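Local coordinates for Poly(Beta-D-mannuronate) lyase (Pseudopedobacter saltans, PDB 7O79), which probably depolymerises poly(beta-D-mannuronate), the mannuronate-rich form of alginate, by beta-elimination, as a beta-helical polysaccharide lyase of family 6, at residues S95-L100 against G124-M129; G231-S236 against G254-R259; K290-K295 against P380-F385. All blocks are in the same frame, centred on the assembly; numbering follows the deposited sequence.

How the contacts relate
The three contacts sample one long parallel beta-helix at successive positions, showing how a solenoid is held together coil by coil and how loops are added to it. Contact 1 and contact 2 each join neighbouring coils through parallel strands; their centres are about 27 Å apart. Contact 3, which ties two surface loops, lies about 29 Å from contact 2 and 47 Å from contact 1, centre to centre, on the other side of the chain's centre from contact 1. None touches another: nearest atoms are about 16 Å apart between contacts 1 and 2 and again between contacts 2 and 3. No substrate is present to relate them to a site.

Contact 1 (S95-L100 against G124-M129); sequences SDYCKL and GNNNLM
In Tyr97 and Asn126, chi1 values of -82° and -50° set each CG anti to its carbonyl carbon, and the two side chains run side by side in the same direction. Asn126 CB sits over the middle of the Tyr97 ring, 3.4 Å from the centroid, as a CH-pi contact, and the amide plane stacks within 9° of the ring. Asn127 is turned likewise, and its amide bridges the facing turn: ND2 donates to Ser95 O (3.0 Å), while OD1 accepts from Cys98 N (3.0 Å). Water 1 gives OD1 a second donor and links it to Ser95 N, so the buried amide is fixed in its rotation. Asp96 OD1 takes Asn125 N at 2.9 Å, on the anti side and out of the carboxylate plane. Within the turn Tyr97 N bonds Asn125 O; the strands then pair at Lys99-Leu128 and Leu100-Met129, through Leu128 N to Cys98 O and Leu100 N to Leu128 O, and Leu100 CD2 packs on Met129 SD. One coil further on, Asn154 repeats the pattern, bonding Asn127 N and Gly124 O through its own amide. Such stacked asparagines, bridging the same turn of successive coils, are consistent with the asparagine ladder of pectate-lyase-like parallel beta-helices.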
ATOM      1  N   SER A  95      -8.505   9.913  15.347  1.00 23.94           N
ATOM      2  CA  SER A  95      -8.406  11.351  15.592  1.00 23.60           C
ATOM      3  C   SER A  95      -7.286  11.888  14.705  1.00 21.67           C
ATOM      4  O   SER A  95      -6.915  11.262  13.711  1.00 19.91           O
ATOM      5  CB  SER A  95      -8.188  11.623  17.087  1.00 21.38           C
ATOM      6  OG  SER A  95      -8.393  12.985  17.394  1.00 24.65           O
ATOM      7  N   ASP A  96      -6.728  13.049  15.061  1.00 23.02           N
ATOM      8  CA  ASP A  96      -5.747  13.726  14.221  1.00 23.67           C
ATOM      9  C   ASP A  96      -4.422  13.910  14.943  1.00 24.31           C
ATOM     10  O   ASP A  96      -4.375  14.050  16.164  1.00 23.89           O
ATOM     11  CB  ASP A  96      -6.215  15.110  13.737  1.00 23.72           C
ATOM     12  CG  ASP A  96      -7.616  15.100  13.154  1.00 25.44           C
ATOM     13  OD1 ASP A  96      -8.014  14.093  12.521  1.00 21.61           O
ATOM     14  OD2 ASP A  96      -8.285  16.144  13.271  1.00 28.34           O
ATOM     15  N   TYR A  97      -3.341  13.893  14.159  1.00 22.58           N
ATOM     16  CA  TYR A  97      -2.004  14.215  14.654  1.00 23.37           C
ATOM     17  C   TYR A  97      -1.599  13.325  15.826  1.00 23.23           C
ATOM     18  O   TYR A  97      -1.024  13.793  16.811  1.00 21.81           O
ATOM     19  CB  TYR A  97      -1.901  15.699  15.032  1.00 23.62           C
ATOM     20  CG  TYR A  97      -1.638  16.593  13.838  1.00 23.22           C
ATOM     21  CD1 TYR A  97      -0.376  16.636  13.253  1.00 26.87           C
ATOM     22  CD2 TYR A  97      -2.641  17.401  13.306  1.00 26.25           C
ATOM     23  CE1 TYR A  97      -0.118  17.451  12.163  1.00 23.81           C
ATOM     24  CE2 TYR A  97      -2.398  18.220  12.216  1.00 22.46           C
ATOM     25  CZ  TYR A  97      -1.121  18.246  11.657  1.00 25.11           C
ATOM     26  OH  TYR A  97      -0.839  19.045  10.568  1.00 25.89           O
ATOM     27  N   CYS A  98      -1.913  12.038  15.736  1.00 19.33           N
ATOM     28  CA  CYS A  98      -1.387  11.073  16.694  1.00 21.79           C
ATOM     29  C   CYS A  98      -0.224  10.305  16.077  1.00 23.74           C
ATOM     30  O   CYS A  98      -0.010  10.331  14.862  1.00 23.62           O
ATOM     31  CB  CYS A  98      -2.480  10.113  17.170  1.00 23.16           C
ATOM     32  SG  CYS A  98      -3.825  10.949  18.040  1.00 23.38           S
ATOM     33  N   LYS A  99       0.539   9.622  16.936  1.00 20.18           N
ATOM     34  CA  LYS A  99       1.717   8.897  16.494  1.00 24.44           C
ATOM     35  C   LYS A  99       1.840   7.572  17.221  1.00 22.70           C
ATOM     36  O   LYS A  99       1.720   7.516  18.445  1.00 22.93           O
ATOM     37  CB  LYS A  99       2.999   9.720  16.708  1.00 24.33           C
ATOM     38  CG  LYS A  99       4.265   8.996  16.194  1.00 26.57           C
ATOM     39  CD  LYS A  99       5.499   9.914  16.170  1.00 31.11           C
ATOM     40  CE  LYS A  99       5.608  10.757  17.434  1.00 36.45           C
ATOM     41  NZ  LYS A  99       7.016  10.940  17.898  1.00 40.22           N
ATOM     42  N   LEU A 100       2.114   6.515  16.464  1.00 23.34           N
ATOM     43  CA  LEU A 100       2.499   5.221  17.009  1.00 21.22           C
ATOM     44  C   LEU A 100       3.946   4.962  16.622  1.00 23.61           C
ATOM     45  O   LEU A 100       4.302   5.084  15.447  1.00 23.02           O
ATOM     46  CB  LEU A 100       1.622   4.093  16.462  1.00 24.13           C
ATOM     47  CG  LEU A 100       2.050   2.684  16.905  1.00 23.69           C
ATOM     48  CD1 LEU A 100       1.747   2.532  18.386  1.00 23.52           C
ATOM     49  CD2 LEU A 100       1.362   1.588  16.106  1.00 26.26           C
ATOM     50  N   GLY A 124      -8.744   9.185  10.410  1.00 25.09           N
ATOM     51  CA  GLY A 124      -8.485  10.520  10.919  1.00 22.18           C
ATOM     52  C   GLY A 124      -7.289  11.075  10.172  1.00 23.97           C
ATOM     53  O   GLY A 124      -6.726  10.420   9.288  1.00 21.46           O
ATOM     54  N   ASN A 125      -6.885  12.292  10.534  1.00 20.54           N
ATOM     55  CA  ASN A 125      -5.963  13.034   9.680  1.00 21.95           C
ATOM     56  C   ASN A 125      -4.590  13.286  10.292  1.00 23.11           C
ATOM     57  O   ASN A 125      -4.422  13.407  11.507  1.00 25.38           O
ATOM     58  CB  ASN A 125      -6.577  14.367   9.241  1.00 22.79           C
ATOM     59  CG  ASN A 125      -7.964  14.194   8.682  1.00 27.02           C
ATOM     60  OD1 ASN A 125      -8.139  13.657   7.579  1.00 24.78           O
ATOM     61  ND2 ASN A 125      -8.961  14.654   9.421  1.00 26.53           N
ATOM     62  N   ASN A 126      -3.599  13.368   9.412  1.00 22.41           N
ATOM     63  CA  ASN A 126      -2.242  13.751   9.797  1.00 24.70           C
ATOM     64  C   ASN A 126      -1.641  12.839  10.868  1.00 20.99           C
ATOM     65  O   ASN A 126      -0.878  13.284  11.721  1.00 23.00           O
ATOM     66  CB  ASN A 126      -2.201  15.219  10.234  1.00 21.50           C
ATOM     67  CG  ASN A 126      -2.855  16.129   9.226  1.00 25.57           C
ATOM     68  OD1 ASN A 126      -4.074  16.289   9.204  1.00 26.00           O
ATOM     69  ND2 ASN A 126      -2.049  16.698   8.350  1.00 22.03           N
ATOM     70  N   ASN A 127      -1.945  11.552  10.807  1.00 20.80           N
ATOM     71  CA  ASN A 127      -1.368  10.605  11.749  1.00 22.47           C
ATOM     72  C   ASN A 127      -0.079   9.977  11.204  1.00 22.57           C
ATOM     73  O   ASN A 127       0.161   9.919   9.994  1.00 21.16           O
ATOM     74  CB  ASN A 127      -2.385   9.520  12.110  1.00 19.51           C
ATOM     75  CG  ASN A 127      -3.670  10.096  12.715  1.00 22.70           C
ATOM     76  OD1 ASN A 127      -3.682  10.518  13.876  1.00 18.72           O
ATOM     77  ND2 ASN A 127      -4.752  10.113  11.931  1.00 21.04           N
ATOM     78  N   LEU A 128       0.753   9.498  12.127  1.00 23.23           N
ATOM     79  CA  LEU A 128       2.073   8.970  11.807  1.00 23.02           C
ATOM     80  C   LEU A 128       2.311   7.642  12.509  1.00 22.71           C
ATOM     81  O   LEU A 128       2.062   7.521  13.711  1.00 21.44           O
ATOM     82  CB  LEU A 128       3.161   9.970  12.203  1.00 23.48           C
ATOM     83  CG  LEU A 128       4.614   9.540  11.987  1.00 23.80           C
ATOM     84  CD1 LEU A 128       4.896   9.158  10.545  1.00 24.48           C
ATOM     85  CD2 LEU A 128       5.519  10.685  12.404  1.00 25.70           C
ATOM     86  N   MET A 129       2.755   6.642  11.748  1.00 20.48           N
ATOM     87  CA  MET A 129       3.260   5.375  12.278  1.00 23.02           C
ATOM     88  C   MET A 129       4.672   5.167  11.767  1.00 20.95           C
ATOM     89  O   MET A 129       4.882   5.160  10.554  1.00 20.46           O
ATOM     90  CB  MET A 129       2.422   4.168  11.833  1.00 25.81           C
ATOM     91  CG  MET A 129       2.659   2.917  12.670  1.00 25.30           C
ATOM     92  SD  MET A 129       1.474   1.553  12.400  1.00 25.23           S
ATOM     93  CE  MET A 129       1.768   1.131  10.671  1.00 24.30           C
TER
HETATM   94  O   HOH W   1      -5.699   9.356  15.452  1.00 21.78           O
HETATM   95  O   HOH W   2       1.248  12.758  13.881  1.00 27.91           O

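Contact 2 (G231-S236 against G254-R259); sequences GIVGRS and GSYGIR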
ATOM      1  N   GLY A 231       2.324  -7.440  -6.250  1.00 24.22           N
ATOM      2  CA  GLY A 231       2.992  -6.236  -6.701  1.00 23.37           C
ATOM      3  C   GLY A 231       2.449  -5.000  -6.007  1.00 22.75           C
ATOM      4  O   GLY A 231       1.525  -5.076  -5.188  1.00 20.25           O
ATOM      5  N   ILE A 232       3.040  -3.861  -6.351  1.00 21.48           N
ATOM      6  CA  ILE A 232       2.585  -2.559  -5.872  1.00 20.02           C
ATOM      7  C   ILE A 232       1.578  -2.047  -6.889  1.00 23.03           C
ATOM      8  O   ILE A 232       1.910  -1.905  -8.071  1.00 23.23           O
ATOM      9  CB  ILE A 232       3.755  -1.572  -5.721  1.00 22.45           C
ATOM     10  CG1 ILE A 232       4.726  -2.034  -4.629  1.00 22.62           C
ATOM     11  CG2 ILE A 232       3.221  -0.169  -5.377  1.00 21.43           C
ATOM     12  CD1 ILE A 232       6.012  -1.192  -4.554  1.00 23.72           C
ATOM     13  N   VAL A 233       0.340  -1.808  -6.457  1.00 20.85           N
ATOM     14  CA  VAL A 233      -0.760  -1.650  -7.405  1.00 22.11           C
ATOM     15  C   VAL A 233      -1.521  -0.354  -7.127  1.00 20.96           C
ATOM     16  O   VAL A 233      -2.012  -0.136  -6.010  1.00 20.90           O
ATOM     17  CB  VAL A 233      -1.710  -2.861  -7.374  1.00 22.88           C
ATOM     18  CG1 VAL A 233      -2.896  -2.640  -8.293  1.00 20.82           C
ATOM     19  CG2 VAL A 233      -0.969  -4.120  -7.785  1.00 23.09           C
ATOM     20  N   GLY A 234      -1.603   0.509  -8.140  1.00 22.22           N
ATOM     21  CA  GLY A 234      -2.649   1.518  -8.207  1.00 21.14           C
ATOM     22  C   GLY A 234      -3.917   0.914  -8.798  1.00 20.78           C
ATOM     23  O   GLY A 234      -4.068   0.836 -10.016  1.00 22.64           O
ATOM     24  N   ARG A 235      -4.818   0.426  -7.949  1.00 22.00           N
ATOM     25  CA  ARG A 235      -6.027  -0.245  -8.439  1.00 23.31           C
ATOM     26  C   ARG A 235      -7.092   0.747  -8.898  1.00 21.46           C
ATOM     27  O   ARG A 235      -7.736   0.539  -9.934  1.00 20.66           O
ATOM     28  CB  ARG A 235      -6.601  -1.147  -7.346  1.00 19.27           C
ATOM     29  CG  ARG A 235      -7.959  -1.764  -7.684  1.00 21.60           C
ATOM     30  CD  ARG A 235      -7.924  -2.654  -8.931  1.00 26.39           C
ATOM     31  NE  ARG A 235      -9.244  -3.204  -9.214  1.00 23.77           N
ATOM     32  CZ  ARG A 235     -10.206  -2.573  -9.886  1.00 28.83           C
ATOM     33  NH1 ARG A 235      -9.984  -1.366 -10.423  1.00 21.92           N
ATOM     34  NH2 ARG A 235     -11.388  -3.172 -10.057  1.00 24.21           N
ATOM     35  N   SER A 236      -7.315   1.796  -8.112  1.00 19.11           N
ATOM     36  CA  SER A 236      -8.289   2.836  -8.411  1.00 21.97           C
ATOM     37  C   SER A 236      -7.641   4.182  -8.140  1.00 20.75           C
ATOM     38  O   SER A 236      -6.575   4.267  -7.515  1.00 23.09           O
ATOM     39  CB  SER A 236      -9.572   2.673  -7.577  1.00 22.39           C
ATOM     40  OG  SER A 236     -10.333   1.603  -8.088  1.00 30.18           O
ATOM     41  N   GLY A 254       5.107 -15.822  -8.154  1.00 27.19           N
ATOM     42  CA  GLY A 254       4.004 -14.894  -7.959  1.00 27.98           C
ATOM     43  C   GLY A 254       4.389 -13.439  -7.724  1.00 25.64           C
ATOM     44  O   GLY A 254       3.497 -12.581  -7.667  1.00 24.31           O
ATOM     45  N   SER A 255       5.670 -13.136  -7.543  1.00 24.10           N
ATOM     46  CA  SER A 255       6.098 -11.752  -7.414  1.00 24.49           C
ATOM     47  C   SER A 255       6.009 -11.022  -8.749  1.00 24.22           C
ATOM     48  O   SER A 255       6.240 -11.589  -9.827  1.00 27.19           O
ATOM     49  CB  SER A 255       7.535 -11.680  -6.891  1.00 22.67           C
ATOM     50  OG  SER A 255       8.415 -12.386  -7.756  1.00 27.79           O
ATOM     51  N   TYR A 256       5.694  -9.737  -8.669  1.00 24.21           N
ATOM     52  CA  TYR A 256       5.800  -8.880  -9.837  1.00 21.53           C
ATOM     53  C   TYR A 256       6.058  -7.456  -9.377  1.00 22.00           C
ATOM     54  O   TYR A 256       6.242  -7.191  -8.185  1.00 24.16           O
ATOM     55  CB  TYR A 256       4.575  -9.072 -10.734  1.00 22.57           C
ATOM     56  CG  TYR A 256       3.250  -8.485 -10.298  1.00 21.24           C
ATOM     57  CD1 TYR A 256       2.902  -7.174 -10.604  1.00 22.33           C
ATOM     58  CD2 TYR A 256       2.298  -9.287  -9.678  1.00 21.32           C
ATOM     59  CE1 TYR A 256       1.646  -6.653 -10.245  1.00 23.42           C
ATOM     60  CE2 TYR A 256       1.053  -8.789  -9.318  1.00 23.96           C
ATOM     61  CZ  TYR A 256       0.728  -7.471  -9.615  1.00 24.84           C
ATOM     62  OH  TYR A 256      -0.520  -6.997  -9.269  1.00 22.80           O
ATOM     63  N   GLY A 257       6.127  -6.543 -10.342  1.00 21.57           N
ATOM     64  CA  GLY A 257       6.576  -5.201 -10.058  1.00 22.72           C
ATOM     65  C   GLY A 257       5.485  -4.208  -9.714  1.00 25.40           C
ATOM     66  O   GLY A 257       4.920  -4.216  -8.609  1.00 24.19           O
ATOM     67  N   ILE A 258       5.205  -3.324 -10.663  1.00 21.34           N
ATOM     68  CA  ILE A 258       4.291  -2.206 -10.474  1.00 20.69           C
ATOM     69  C   ILE A 258       3.149  -2.322 -11.478  1.00 19.57           C
ATOM     70  O   ILE A 258       3.365  -2.671 -12.645  1.00 19.88           O
ATOM     71  CB  ILE A 258       5.054  -0.866 -10.603  1.00 23.62           C
ATOM     72  CG1 ILE A 258       6.118  -0.774  -9.500  1.00 20.40           C
ATOM     73  CG2 ILE A 258       4.121   0.322 -10.549  1.00 18.96           C
ATOM     74  CD1 ILE A 258       7.258   0.211  -9.783  1.00 21.65           C
ATOM     75  N   ARG A 259       1.929  -2.050 -11.011  1.00 22.20           N
ATOM     76  CA  ARG A 259       0.741  -2.120 -11.854  1.00 18.96           C
ATOM     77  C   ARG A 259      -0.176  -0.933 -11.583  1.00 20.45           C
ATOM     78  O   ARG A 259      -0.473  -0.626 -10.423  1.00 21.16           O
ATOM     79  CB  ARG A 259      -0.007  -3.426 -11.624  1.00 19.81           C
ATOM     80  CG  ARG A 259      -1.431  -3.386 -12.101  1.00 20.22           C
ATOM     81  CD  ARG A 259      -1.966  -4.773 -12.376  1.00 21.27           C
ATOM     82  NE  ARG A 259      -2.412  -5.500 -11.189  1.00 21.57           N
ATOM     83  CZ  ARG A 259      -3.631  -5.427 -10.649  1.00 26.42           C
ATOM     84  NH1 ARG A 259      -4.543  -4.589 -11.138  1.00 21.69           N
ATOM     85  NH2 ARG A 259      -3.935  -6.185  -9.597  1.00 19.29           N
TER
HETATM   86  O   HOH W   3      -4.492  -1.687 -11.808  1.00 23.97           O
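The Tyr256 ring over Gly231 and the Arg259 guanidinium over Val233 organise this contact, two flat groups of one strand laid on its neighbour. Gly231 CA is 3.8 Å from the centroid of the Tyr256 ring, close to the normal, in a CH-pi contact, and Gly231 N lies above the same face but offset toward the rim. The ring gets there from the crowded position, CG between the backbone N and the carbonyl carbon (chi1 74°). A CB on Gly231 would come too close to Tyr256 CE1 and to Gly257 O, so the absence of a side chain is what allows both the ring and the neighbouring strand to lie this near.

Val233 meets both groups, each with a different methyl. Its side chain crosses that of Tyr256 at about a right angle, CG2 approaching OH to 3.3 Å, and its other methyl, CG1, sits 3.7 Å above the centre of the Arg259 guanidinium. The Arg259 chain bends at chi3 (81°), which places NE; from there NE donates to Tyr256 OH at 3.1 Å, nearly straight (161°) and close to the guanidinium plane. Arginine and tyrosine of one strand thus brace each other over a valine of the preceding coil. Water 3 joins Gly234 O to Arg259 NH1, the latter bond weak, and NH2 forms a long, weak ion pair with Glu209.

Backbone bonds from Ile232 N to Gly257 O, Arg259 N to Ile232 O and Gly234 N to Arg259 O knit the strands in parallel register. Ile232 and Ile258 share the opposite face, where both meet Ile242. Parallel, in-register strands of successive coils with aliphatic residues stacked inside are characteristic of a right-handed parallel beta-helix, to which Tyr256 and Arg259 add this protein's own outer decoration.

Contact 3 (K290-K295 against P380-F385); sequences KALTDK and PILANF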
ATOM      1  N   LYS A 290     -21.139   4.931 -23.145  1.00 24.91           N
ATOM      2  CA  LYS A 290     -22.384   4.304 -23.573  1.00 26.66           C
ATOM      3  C   LYS A 290     -22.172   2.798 -23.649  1.00 24.36           C
ATOM      4  O   LYS A 290     -21.043   2.303 -23.573  1.00 24.50           O
ATOM      5  CB  LYS A 290     -22.850   4.871 -24.916  1.00 28.03           C
ATOM      6  CG  LYS A 290     -22.065   4.374 -26.088  1.00 27.61           C
ATOM      7  CD  LYS A 290     -22.373   5.178 -27.342  1.00 33.69           C
ATOM      8  N   ALA A 291     -23.275   2.069 -23.792  1.00 23.37           N
ATOM      9  CA  ALA A 291     -23.199   0.625 -23.951  1.00 23.91           C
ATOM     10  C   ALA A 291     -22.791   0.299 -25.384  1.00 25.58           C
ATOM     11  O   ALA A 291     -23.456   0.726 -26.334  1.00 25.34           O
ATOM     12  CB  ALA A 291     -24.536  -0.032 -23.606  1.00 26.44           C
ATOM     13  N   LEU A 292     -21.690  -0.450 -25.535  1.00 24.32           N
ATOM     14  CA  LEU A 292     -21.235  -0.870 -26.858  1.00 22.79           C
ATOM     15  C   LEU A 292     -22.000  -2.093 -27.352  1.00 25.11           C
ATOM     16  O   LEU A 292     -22.088  -2.310 -28.563  1.00 25.55           O
ATOM     17  CB  LEU A 292     -19.735  -1.176 -26.829  1.00 23.50           C
ATOM     18  CG  LEU A 292     -18.795  -0.002 -26.546  1.00 27.31           C
ATOM     19  CD1 LEU A 292     -17.342  -0.490 -26.531  1.00 29.48           C
ATOM     20  CD2 LEU A 292     -19.007   1.098 -27.590  1.00 24.98           C
ATOM     21  N   THR A 293     -22.516  -2.910 -26.427  1.00 27.04           N
ATOM     22  CA  THR A 293     -23.403  -4.035 -26.706  1.00 27.01           C
ATOM     23  C   THR A 293     -24.512  -4.061 -25.666  1.00 24.53           C
ATOM     24  O   THR A 293     -24.442  -3.391 -24.631  1.00 23.45           O
ATOM     25  CB  THR A 293     -22.689  -5.398 -26.656  1.00 26.87           C
ATOM     26  OG1 THR A 293     -22.577  -5.789 -25.282  1.00 28.08           O
ATOM     27  CG2 THR A 293     -21.297  -5.342 -27.292  1.00 28.47           C
ATOM     28  N   ASP A 294     -25.517  -4.903 -25.913  1.00 26.25           N
ATOM     29  CA  ASP A 294     -26.624  -5.022 -24.969  1.00 28.35           C
ATOM     30  C   ASP A 294     -26.235  -5.712 -23.675  1.00 25.74           C
ATOM     31  O   ASP A 294     -27.069  -5.782 -22.766  1.00 26.24           O
ATOM     32  CB  ASP A 294     -27.784  -5.774 -25.613  1.00 29.03           C
ATOM     33  CG  ASP A 294     -28.386  -5.000 -26.751  1.00 30.08           C
ATOM     34  OD1 ASP A 294     -28.341  -3.765 -26.671  1.00 27.08           O
ATOM     35  OD2 ASP A 294     -28.900  -5.604 -27.715  1.00 35.68           O
ATOM     36  N   LYS A 295     -25.005  -6.216 -23.568  1.00 24.79           N
ATOM     37  CA  LYS A 295     -24.597  -7.018 -22.420  1.00 28.05           C
ATOM     38  C   LYS A 295     -23.891  -6.217 -21.333  1.00 26.30           C
ATOM     39  O   LYS A 295     -23.623  -6.776 -20.261  1.00 24.73           O
ATOM     40  CB  LYS A 295     -23.689  -8.170 -22.878  1.00 28.91           C
ATOM     41  CG  LYS A 295     -24.326  -9.000 -23.995  1.00 30.93           C
ATOM     42  CD  LYS A 295     -23.906 -10.440 -23.935  1.00 35.40           C
ATOM     43  CE  LYS A 295     -24.691 -11.287 -24.958  1.00 42.89           C
ATOM     44  NZ  LYS A 295     -26.169 -11.136 -24.799  1.00 46.01           N
ATOM     45  N   PRO A 380     -15.426  -5.142 -35.091  1.00 45.02           N
ATOM     46  CA  PRO A 380     -15.956  -3.944 -35.767  1.00 44.08           C
ATOM     47  C   PRO A 380     -16.513  -2.889 -34.827  1.00 38.10           C
ATOM     48  O   PRO A 380     -16.404  -1.693 -35.123  1.00 34.21           O
ATOM     49  CB  PRO A 380     -17.047  -4.537 -36.663  1.00 41.67           C
ATOM     50  CG  PRO A 380     -16.453  -5.866 -37.030  1.00 44.55           C
ATOM     51  CD  PRO A 380     -15.995  -6.367 -35.679  1.00 45.41           C
ATOM     52  N   ILE A 381     -17.115  -3.282 -33.704  1.00 41.31           N
ATOM     53  CA  ILE A 381     -17.671  -2.279 -32.802  1.00 41.52           C
ATOM     54  C   ILE A 381     -16.608  -1.504 -32.041  1.00 40.82           C
ATOM     55  O   ILE A 381     -16.953  -0.556 -31.330  1.00 36.51           O
ATOM     56  CB  ILE A 381     -18.649  -2.910 -31.797  1.00 42.99           C
ATOM     57  CG1 ILE A 381     -17.892  -3.816 -30.839  1.00 41.86           C
ATOM     58  CG2 ILE A 381     -19.773  -3.635 -32.525  1.00 46.48           C
ATOM     59  CD1 ILE A 381     -18.758  -4.351 -29.758  1.00 43.90           C
ATOM     60  N   LEU A 382     -15.329  -1.872 -32.171  1.00 41.15           N
ATOM     61  CA  LEU A 382     -14.223  -1.097 -31.616  1.00 37.58           C
ATOM     62  C   LEU A 382     -13.425  -0.349 -32.681  1.00 41.72           C
ATOM     63  O   LEU A 382     -12.369   0.210 -32.367  1.00 40.23           O
ATOM     64  CB  LEU A 382     -13.286  -2.010 -30.827  1.00 39.15           C
ATOM     65  CG  LEU A 382     -13.932  -2.884 -29.763  1.00 41.67           C
ATOM     66  CD1 LEU A 382     -12.856  -3.514 -28.897  1.00 30.65           C
ATOM     67  CD2 LEU A 382     -14.879  -2.023 -28.910  1.00 38.03           C
ATOM     68  N   ALA A 383     -13.916  -0.297 -33.923  1.00 40.07           N
ATOM     69  CA  ALA A 383     -13.098   0.201 -35.025  1.00 41.15           C
ATOM     70  C   ALA A 383     -12.803   1.695 -34.903  1.00 41.68           C
ATOM     71  O   ALA A 383     -11.701   2.142 -35.249  1.00 41.65           O
ATOM     72  CB  ALA A 383     -13.785  -0.111 -36.356  1.00 42.80           C
ATOM     73  N   ASN A 384     -13.753   2.492 -34.415  1.00 36.90           N
ATOM     74  CA  ASN A 384     -13.571   3.941 -34.446  1.00 41.88           C
ATOM     75  C   ASN A 384     -12.895   4.486 -33.207  1.00 34.84           C
ATOM     76  O   ASN A 384     -12.788   5.705 -33.063  1.00 41.06           O
ATOM     77  CB  ASN A 384     -14.911   4.644 -34.667  1.00 41.82           C
ATOM     78  CG  ASN A 384     -15.507   4.296 -36.000  1.00 42.71           C
ATOM     79  OD1 ASN A 384     -14.788   3.853 -36.903  1.00 39.97           O
ATOM     80  ND2 ASN A 384     -16.814   4.499 -36.149  1.00 42.08           N
ATOM     81  N   PHE A 385     -12.436   3.619 -32.317  1.00 36.96           N
ATOM     82  CA  PHE A 385     -11.700   4.047 -31.141  1.00 36.14           C
ATOM     83  C   PHE A 385     -10.261   4.324 -31.543  1.00 36.05           C
ATOM     84  O   PHE A 385      -9.575   3.435 -32.057  1.00 38.51           O
ATOM     85  CB  PHE A 385     -11.762   2.970 -30.066  1.00 34.13           C
ATOM     86  CG  PHE A 385     -12.990   3.042 -29.226  1.00 32.78           C
ATOM     87  CD1 PHE A 385     -13.075   3.932 -28.168  1.00 29.82           C
ATOM     88  CD2 PHE A 385     -14.076   2.229 -29.507  1.00 29.54           C
ATOM     89  CE1 PHE A 385     -14.218   4.002 -27.393  1.00 28.49           C
ATOM     90  CE2 PHE A 385     -15.229   2.291 -28.732  1.00 28.63           C
ATOM     91  CZ  PHE A 385     -15.296   3.177 -27.671  1.00 28.09           C
TER
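Leu292 packs its methyls against Leu382 and Phe385, the two ends of a type I turn, and this is the better buried half of the contact. CD1 meets Leu382 CD2 at 3.8 Å, the side chains crossing at about a right angle. Toward Phe385 the approach is tip to tip: Leu292 CD2 comes to the edge of the ring, 4.1 Å from CE2. Phe385 also meets Tyr287 edge to face, and Met349 touches both Leu382 and Phe385, so this half merges with a wider apolar cluster. The side chain of Gln347 hydrogen-bonds Leu292 N and Lys290 O.

The other half has fewer partners and faces solvent. There the exposed Ile381 meets Thr293 through a single pair of methyls, CD1 to CG2, 3.7 Å apart. At Thr293, chi1 of 81° sets OG1 between the backbone N and the carbonyl carbon, where it accepts from Lys295 N at 3.0 Å in an ST turn. An alanine at Thr293 would probably leave Lys295 N without that acceptor and open a gap beside Ile381 CD1. With mainly apolar groups meeting and no hydrogen bond between the two segments, the loops appear held by hydrophobic burial, concentrated at Leu292.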